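Local coordinates for uncharacterized protein DUF1470 (Jannaschia sp. CCS1, PDB 3H0N) that probably acts as a transcription regulator, pairing an ABATE domain with a treble-clef zinc finger of the CGNR family, at the interface of chains A and B. Coordinates in Å, arbitrary orientation; residue numbers count along the deposited sequence, not the author numbering. Chains: chain A/B, uncharacterized protein DUF1470.

Contact 1: the interface of chains A and B. Residues chain A 89, 134-135, 137-138; chain B 102, 111-112.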
# COMPACT_ATOMS: atom_id res chain seq x y z
N LEU A 89 13.06 -6.28 7.44
CA LEU A 89 12.39 -5.39 6.50
C LEU A 89 12.28 -3.96 7.04
O LEU A 89 12.49 -2.99 6.31
CB LEU A 89 11.01 -5.94 6.14
CG LEU A 89 11.00 -7.27 5.37
CD1 LEU A 89 9.61 -7.89 5.35
CD2 LEU A 89 11.53 -7.11 3.94
N ALA A 134 6.70 -6.47 3.04
CA ALA A 134 6.05 -5.97 4.26
C ALA A 134 4.52 -5.92 4.10
O ALA A 134 3.77 -6.23 5.03
CB ALA A 134 6.61 -4.61 4.71
N ARG A 135 4.09 -5.46 2.94
CA ARG A 135 2.66 -5.33 2.68
C ARG A 135 1.95 -6.65 2.76
O ARG A 135 0.84 -6.79 3.26
CB ARG A 135 2.43 -4.63 1.35
CG ARG A 135 1.00 -4.19 1.19
CD ARG A 135 0.64 -3.79 -0.20
NE ARG A 135 1.68 -3.09 -0.92
CZ ARG A 135 1.79 -3.13 -2.24
NH1 ARG A 135 0.91 -3.75 -2.97
NH2 ARG A 135 2.80 -2.52 -2.82
N ILE A 137 2.86 -9.24 4.56
CA ILE A 137 2.79 -9.60 5.96
C ILE A 137 1.58 -8.87 6.59
O ILE A 137 0.76 -9.46 7.27
CB ILE A 137 4.09 -9.23 6.70
CG1 ILE A 137 5.30 -10.02 6.15
CG2 ILE A 137 3.94 -9.38 8.22
CD1 ILE A 137 6.66 -9.49 6.66
N GLY A 138 1.43 -7.57 6.30
CA GLY A 138 0.29 -6.83 6.80
C GLY A 138 -1.02 -7.36 6.32
O GLY A 138 -2.04 -7.31 7.05
N LEU B 102 6.52 -2.23 10.07
CA LEU B 102 5.75 -3.35 10.58
C LEU B 102 5.75 -3.38 12.09
O LEU B 102 6.80 -3.20 12.71
CB LEU B 102 6.31 -4.67 10.05
CG LEU B 102 6.15 -4.95 8.56
CD1 LEU B 102 7.19 -5.98 8.11
CD2 LEU B 102 4.72 -5.42 8.27
N ARG B 111 0.78 -5.68 11.33
CA ARG B 111 0.25 -4.58 10.53
C ARG B 111 1.37 -3.80 9.91
O ARG B 111 2.41 -3.60 10.55
CB ARG B 111 -0.57 -3.61 11.36
CG ARG B 111 -1.65 -4.19 12.24
CD ARG B 111 -2.81 -4.52 11.42
NE ARG B 111 -3.94 -4.96 12.25
CZ ARG B 111 -5.03 -5.50 11.73
NH1 ARG B 111 -5.15 -5.64 10.42
NH2 ARG B 111 -6.00 -5.92 12.54
N LEU B 112 1.16 -3.31 8.69
CA LEU B 112 2.07 -2.33 8.08
C LEU B 112 1.55 -0.95 8.39
O LEU B 112 0.45 -0.57 7.95
CB LEU B 112 2.16 -2.51 6.57
CG LEU B 112 3.19 -1.61 5.85
CD1 LEU B 112 4.64 -1.75 6.40
CD2 LEU B 112 3.16 -1.82 4.35
O HOH W 1 -3.41 -5.22 8.11

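Contact 2: the interface of chains A and B. Residues chain A 82-83, 86, 89-90, 137; chain B 102, 110.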
# COMPACT_ATOMS: atom_id res chain seq x y z
N VAL A 82 7.88 -14.60 11.54
CA VAL A 82 7.50 -13.27 11.06
C VAL A 82 8.30 -12.16 11.73
O VAL A 82 8.74 -11.22 11.07
CB VAL A 82 6.00 -13.02 11.20
CG1 VAL A 82 5.65 -11.64 10.54
CG2 VAL A 82 5.20 -14.10 10.53
N ALA A 83 8.56 -12.29 13.03
CA ALA A 83 9.35 -11.26 13.71
C ALA A 83 10.75 -11.07 13.10
O ALA A 83 11.23 -9.94 12.95
CB ALA A 83 9.43 -11.55 15.19
N ALA A 86 10.24 -9.24 9.84
CA ALA A 86 9.82 -7.87 10.11
C ALA A 86 10.99 -7.00 10.55
O ALA A 86 11.09 -5.85 10.12
CB ALA A 86 8.71 -7.85 11.13
N LEU A 89 13.06 -6.28 7.44
CA LEU A 89 12.39 -5.39 6.50
C LEU A 89 12.28 -3.96 7.04
O LEU A 89 12.49 -2.99 6.31
CB LEU A 89 11.01 -5.94 6.14
CG LEU A 89 11.00 -7.27 5.37
CD1 LEU A 89 9.61 -7.89 5.35
CD2 LEU A 89 11.53 -7.11 3.94
N ASN A 90 12.01 -3.82 8.34
CA ASN A 90 11.93 -2.49 8.96
C ASN A 90 13.24 -1.75 8.86
O ASN A 90 13.26 -0.55 8.63
CB ASN A 90 11.49 -2.58 10.42
CG ASN A 90 10.03 -2.87 10.57
OD1 ASN A 90 9.25 -2.70 9.62
ND2 ASN A 90 9.61 -3.20 11.80
N ILE A 137 2.86 -9.24 4.56
CA ILE A 137 2.79 -9.60 5.96
C ILE A 137 1.58 -8.87 6.59
O ILE A 137 0.76 -9.46 7.27
CB ILE A 137 4.09 -9.23 6.70
CG1 ILE A 137 5.30 -10.02 6.15
CG2 ILE A 137 3.94 -9.38 8.22
CD1 ILE A 137 6.66 -9.49 6.66
N LEU B 102 6.52 -2.23 10.07
CA LEU B 102 5.75 -3.35 10.58
C LEU B 102 5.75 -3.38 12.09
O LEU B 102 6.80 -3.20 12.71
CB LEU B 102 6.31 -4.67 10.05
CG LEU B 102 6.15 -4.95 8.56
CD1 LEU B 102 7.19 -5.98 8.11
CD2 LEU B 102 4.72 -5.42 8.27
N TRP B 110 0.05 -8.79 12.82
CA TRP B 110 1.04 -7.92 12.20
C TRP B 110 0.35 -6.93 11.26
O TRP B 110 -0.56 -7.29 10.50
CB TRP B 110 2.03 -8.75 11.37
CG TRP B 110 2.94 -9.50 12.19
CD1 TRP B 110 2.81 -10.81 12.61
CD2 TRP B 110 4.15 -9.01 12.79
NE1 TRP B 110 3.87 -11.15 13.39
CE2 TRP B 110 4.72 -10.08 13.53
CE3 TRP B 110 4.82 -7.78 12.77
CZ2 TRP B 110 5.90 -9.94 14.23
CZ3 TRP B 110 6.00 -7.65 13.47
CH2 TRP B 110 6.53 -8.72 14.19

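Contact 1: the interface of chains A and B
B:Leu102 sets CD1 in the groove between helices 82-95 and 121-138 of chain A, while its CD2 rests on helix 121-138. CD1 of B:Leu102 lies 3.7 Å from CB of A:Ala134 and 3.8 Å from CD1 of A:Ile137, and CD1 of A:Leu89 touches it more loosely. CD2 turns the other way, toward the backbone carbonyl O of A:Ala134 and CG2 of A:Ile137. The side chains of A:Ile137 and B:Leu102 run at about a right angle, with CD1 meeting CD1 and CG2 meeting CD2. In A:Ile137, CG1 stands beside the backbone N (chi1 -63°), and an extended chi2 brings CD1 to the leucine. B:Leu112, on strand 110-113, meets helix 121-138 at A:Ala134 and A:Arg135. With its CG anti to the backbone N (chi1 -175°), both methyls reach that helix. CD1 of B:Leu112 meets CB of A:Ala134 at 3.9 Å, and CD2 of B:Leu112 rests 3.9 Å from CA of A:Arg135. The small A:Ala134 thus takes methyls from both leucines. Cutting B:Leu102 back to an alanine removes both methyls and would probably leave a gap beside A:Ala134 and CD1 of A:Ile137. At the helix end a water lies 2.7 Å from the carbonyl O of A:Gly138. The same water lies 2.9 Å from NH1 of B:Arg111, at the edge of the guanidinium and in its plane. The patch fits a beta-hairpin of one subunit against the helices of the other, and its twofold twin suggests a role in holding a dimer together.

Contact 2: the interface of chains A and B
The indole of B:Trp110 lies against the start of helix 82-95, with A:Val82 on one face. CG1 of A:Val82 stands over the five-membered ring of B:Trp110, 3.4 Å from its centroid, in a CH-pi contact. It is off-centre on the indole as a whole. This methyl is anti to the backbone N (chi1 -174°), which directs it at the ring. The six-membered ring continues along the helix. CZ2 of B:Trp110 approaches CA of A:Ala83 at 3.7 Å, and CZ3 of B:Trp110 meets CB of A:Ala86 at 3.6 Å. Two small residues about one turn apart probably let the indole come close to the helix backbone. CD1 of B:Leu102 also packs on A:Ala86, 3.8 Å from its CA. On the other helix, A:Ile137 lies side by side with B:Trp110 and points the same way. CG2 of A:Ile137 touches CB of B:Trp110 at 3.7 Å. The second flat group is the carboxamide of A:Asn90, which pairs with the backbone of B:Leu102 on strand 101-104. OD1 accepts from the backbone N of B:Leu102, and ND2 donates to its carbonyl O. The two bonds fix the rotation of the amide. Pairing with backbone groups, the amide probably does not itself select the side chain. Both bonds are nearly straight, at 164° at the hydrogen. The backbone N of B:Leu102 lies 2.8 Å from OD1 of A:Asn90, tilted 21° from the carbonyl plane of that amide. ND2 of A:Asn90 lies 3.0 Å from O of B:Leu102, in the carbonyl plane and on a lone pair.

Contact 1 and contact 2 are neighbouring parts of one interface, with the centres of their C-alpha atoms about 5 Å apart. They share A:Leu89, A:Ile137 and B:Leu102. Both set strands 101-104 and 110-113 of chain B against helices 82-95 and 121-138 of chain A. Contact 1 leans more on the later helix, and contact 2 on the earlier one. Because the interface is twofold symmetric, each subunit offers its strands and receives those of its partner. This reciprocal packing is consistent with a dimer, although the structure alone does not show the state in solution.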